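Local coordinates for putative host cell surface-exposed lipoprotein (Streptococcus phage TP-J34, PDB 4EQQ) that probably blocks superinfection of the lysogenic host by other phages, acting as a surface-exposed lipoprotein that targets the phage tape measure protein, at residues V19-Q24 / S42-S47. Sequence-based numbering, arbitrary orientation.
Sequences VSKAKQ and SFDKYS
Lys21 of helix 13-28 lays its aliphatic chain against the carboxylate of Asp44, in the turn that leads from helix 33-42 to helix 48-57. The two side chains slant across each other rather than meeting end on: Lys21 CG comes to 3.6 Å from Asp44 OD1, and CD and CE follow at similar range, so three methylenes run past one oxygen. This course comes from the shape of the lysine. CG leaves the helix anti to the backbone N (chi1 -174°), then the chain bends at both chi2 and chi3, which carries its methylenes across the carboxylate. Lys21 NZ nevertheless stays 4.2 Å from Asp44 OD1, too far for a direct salt bridge. One water closes the gap, accepting from Lys21 NZ at 2.7 Å and donating to Asp44 OD1 at 2.8 Å. Attraction between the opposite charges probably adds to this bridge. The other carboxylate oxygen, OD2, hydrogen-bonds Tyr25 OH, one turn further along the lysine's own helix; Asp44 thus reaches helix 13-28 through both oxygens, once by water and once directly. Nearer the lysine's backbone, the Tyr46 ring approaches obliquely, CE2 lying 4.4 Å from Lys21 CB, and also packs on Thr17, Ala18 and Leu40. Within the turn, Lys45 is the first residue after helix 33-42 to leave helical backbone angles, with positive phi (67°), and its NZ reaches back to Ser42 O at 2.8 Å. Ser47 then N-caps helix 48-57, its OG bonding Ala50 N. The contact is small and lies at the surface, where helix 13-28 packs against the turn between helices 33-42 and 48-57, as suits the helix-turn-helix fold of this lipoprotein ectodomain.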
ATOM      1  N   VAL A  19      16.388  10.169   0.031  1.00 21.50           N
ATOM      2  CA  VAL A  19      15.425  10.999  -0.712  1.00 21.53           C
ATOM      3  C   VAL A  19      14.948  10.241  -1.977  1.00 25.35           C
ATOM      4  O   VAL A  19      13.751  10.195  -2.272  1.00 23.66           O
ATOM      5  CB  VAL A  19      16.018  12.401  -1.051  1.00 25.41           C
ATOM      6  CG1 VAL A  19      15.258  13.067  -2.209  1.00 24.88           C
ATOM      7  CG2 VAL A  19      16.023  13.308   0.190  1.00 25.03           C
ATOM      8  N   SER A  20      15.894   9.635  -2.695  1.00 23.68           N
ATOM      9  CA  SER A  20      15.610   8.848  -3.906  1.00 24.34           C
ATOM     10  C   SER A  20      14.678   7.664  -3.551  1.00 27.42           C
ATOM     11  O   SER A  20      13.685   7.411  -4.243  1.00 25.23           O
ATOM     12  CB  SER A  20      16.927   8.330  -4.493  1.00 28.42           C
ATOM     13  OG  SER A  20      16.644   7.532  -5.628  1.00 44.36           O
ATOM     14  N   LYS A  21      14.989   6.967  -2.449  1.00 23.89           N
ATOM     15  CA  LYS A  21      14.197   5.842  -1.966  1.00 24.32           C
ATOM     16  C   LYS A  21      12.792   6.312  -1.506  1.00 26.94           C
ATOM     17  O   LYS A  21      11.802   5.674  -1.847  1.00 25.37           O
ATOM     18  CB  LYS A  21      14.954   5.111  -0.839  1.00 25.58           C
ATOM     19  CG  LYS A  21      14.314   3.818  -0.340  1.00 37.73           C
ATOM     20  CD  LYS A  21      13.986   2.777  -1.448  1.00 50.00           C
ATOM     21  CE  LYS A  21      15.202   2.103  -2.036  1.00 57.52           C
ATOM     22  NZ  LYS A  21      14.834   0.918  -2.855  1.00 66.30           N
ATOM     23  N   ALA A  22      12.711   7.455  -0.787  1.00 24.01           N
ATOM     24  CA  ALA A  22      11.441   8.029  -0.318  1.00 22.75           C
ATOM     25  C   ALA A  22      10.502   8.324  -1.507  1.00 25.68           C
ATOM     26  O   ALA A  22       9.313   8.004  -1.443  1.00 23.74           O
ATOM     27  CB  ALA A  22      11.697   9.299   0.486  1.00 22.89           C
ATOM     28  N   LYS A  23      11.056   8.905  -2.599  1.00 23.83           N
ATOM     29  CA  LYS A  23      10.322   9.210  -3.835  1.00 23.98           C
ATOM     30  C   LYS A  23       9.762   7.940  -4.475  1.00 28.34           C
ATOM     31  O   LYS A  23       8.653   7.951  -4.982  1.00 26.41           O
ATOM     32  CB  LYS A  23      11.235   9.917  -4.835  1.00 25.03           C
ATOM     33  CG  LYS A  23      11.515  11.356  -4.492  1.00 29.91           C
ATOM     34  CD  LYS A  23      12.545  11.968  -5.451  1.00 28.78           C
ATOM     35  CE  LYS A  23      12.789  13.432  -5.155  1.00 26.48           C
ATOM     36  NZ  LYS A  23      11.633  14.257  -5.568  1.00 33.25           N
ATOM     37  N   GLN A  24      10.542   6.857  -4.462  1.00 27.05           N
ATOM     38  CA  GLN A  24      10.148   5.540  -4.988  1.00 27.74           C
ATOM     39  C   GLN A  24       8.949   5.003  -4.192  1.00 30.72           C
ATOM     40  O   GLN A  24       7.931   4.640  -4.777  1.00 30.97           O
ATOM     41  CB  GLN A  24      11.338   4.591  -4.843  1.00 29.29           C
ATOM     42  CG  GLN A  24      11.478   3.548  -5.899  1.00 55.45           C
ATOM     43  CD  GLN A  24      12.880   2.987  -5.825  1.00 76.99           C
ATOM     44  OE1 GLN A  24      13.857   3.614  -6.255  1.00 73.95           O
ATOM     45  NE2 GLN A  24      13.023   1.839  -5.190  1.00 65.47           N
ATOM     46  N   SER A  42      13.260   1.023   9.372  1.00 27.05           N
ATOM     47  CA  SER A  42      12.978  -0.394   9.599  1.00 27.81           C
ATOM     48  C   SER A  42      13.365  -1.323   8.442  1.00 30.87           C
ATOM     49  O   SER A  42      13.908  -2.402   8.683  1.00 31.23           O
ATOM     50  CB  SER A  42      11.516  -0.578  10.004  1.00 31.63           C
ATOM     51  OG  SER A  42      11.250  -1.901  10.425  1.00 45.76           O
ATOM     52  N   PHE A  43      13.074  -0.934   7.205  1.00 26.45           N
ATOM     53  CA  PHE A  43      13.412  -1.784   6.064  1.00 25.96           C
ATOM     54  C   PHE A  43      14.763  -1.453   5.436  1.00 30.70           C
ATOM     55  O   PHE A  43      15.596  -2.342   5.277  1.00 29.98           O
ATOM     56  CB  PHE A  43      12.303  -1.765   5.000  1.00 27.43           C
ATOM     57  CG  PHE A  43      12.553  -2.730   3.852  1.00 28.66           C
ATOM     58  CD1 PHE A  43      12.280  -4.084   3.990  1.00 31.31           C
ATOM     59  CD2 PHE A  43      13.110  -2.288   2.658  1.00 30.19           C
ATOM     60  CE1 PHE A  43      12.550  -4.978   2.944  1.00 32.98           C
ATOM     61  CE2 PHE A  43      13.377  -3.179   1.615  1.00 33.53           C
ATOM     62  CZ  PHE A  43      13.081  -4.516   1.760  1.00 31.50           C
ATOM     63  N   ASP A  44      14.953  -0.196   5.019  1.00 27.32           N
ATOM     64  CA  ASP A  44      16.156   0.234   4.305  1.00 27.23           C
ATOM     65  C   ASP A  44      17.355   0.458   5.206  1.00 32.99           C
ATOM     66  O   ASP A  44      18.470   0.588   4.708  1.00 31.72           O
ATOM     67  CB  ASP A  44      15.854   1.472   3.462  1.00 28.50           C
ATOM     68  CG  ASP A  44      14.757   1.216   2.460  1.00 31.36           C
ATOM     69  OD1 ASP A  44      15.061   0.686   1.379  1.00 33.11           O
ATOM     70  OD2 ASP A  44      13.581   1.406   2.818  1.00 32.48           O
ATOM     71  N   LYS A  45      17.128   0.525   6.528  1.00 31.11           N
ATOM     72  CA  LYS A  45      18.183   0.683   7.529  1.00 32.18           C
ATOM     73  C   LYS A  45      18.907   2.029   7.476  1.00 36.15           C
ATOM     74  O   LYS A  45      20.080   2.114   7.821  1.00 35.47           O
ATOM     75  CB  LYS A  45      19.153  -0.546   7.593  1.00 34.94           C
ATOM     76  CG  LYS A  45      18.465  -1.925   7.637  1.00 33.01           C
ATOM     77  CD  LYS A  45      17.629  -2.110   8.892  1.00 38.00           C
ATOM     78  CE  LYS A  45      17.017  -3.489   8.965  1.00 45.53           C
ATOM     79  NZ  LYS A  45      16.055  -3.608  10.108  1.00 48.41           N
ATOM     80  N   TYR A  46      18.196   3.092   7.066  1.00 30.84           N
ATOM     81  CA  TYR A  46      18.748   4.443   7.127  1.00 29.12           C
ATOM     82  C   TYR A  46      18.753   4.857   8.597  1.00 30.96           C
ATOM     83  O   TYR A  46      17.961   4.327   9.385  1.00 28.51           O
ATOM     84  CB  TYR A  46      17.883   5.430   6.321  1.00 28.84           C
ATOM     85  CG  TYR A  46      18.178   5.342   4.842  1.00 29.88           C
ATOM     86  CD1 TYR A  46      19.370   5.836   4.321  1.00 31.50           C
ATOM     87  CD2 TYR A  46      17.303   4.698   3.973  1.00 29.15           C
ATOM     88  CE1 TYR A  46      19.677   5.709   2.972  1.00 31.26           C
ATOM     89  CE2 TYR A  46      17.589   4.580   2.615  1.00 29.47           C
ATOM     90  CZ  TYR A  46      18.788   5.071   2.124  1.00 33.12           C
ATOM     91  OH  TYR A  46      19.096   4.963   0.799  1.00 32.90           O
ATOM     92  N   SER A  47      19.630   5.797   8.979  1.00 27.06           N
ATOM     93  CA  SER A  47      19.610   6.296  10.353  1.00 26.79           C
ATOM     94  C   SER A  47      18.300   7.087  10.550  1.00 29.44           C
ATOM     95  O   SER A  47      17.653   7.473   9.566  1.00 29.00           O
ATOM     96  CB  SER A  47      20.794   7.230  10.598  1.00 29.05           C
ATOM     97  OG  SER A  47      20.704   8.341   9.721  1.00 30.66           O
TER
HETATM   98  O   HOH W   1      13.791  -0.563  -0.798  1.00 48.31           O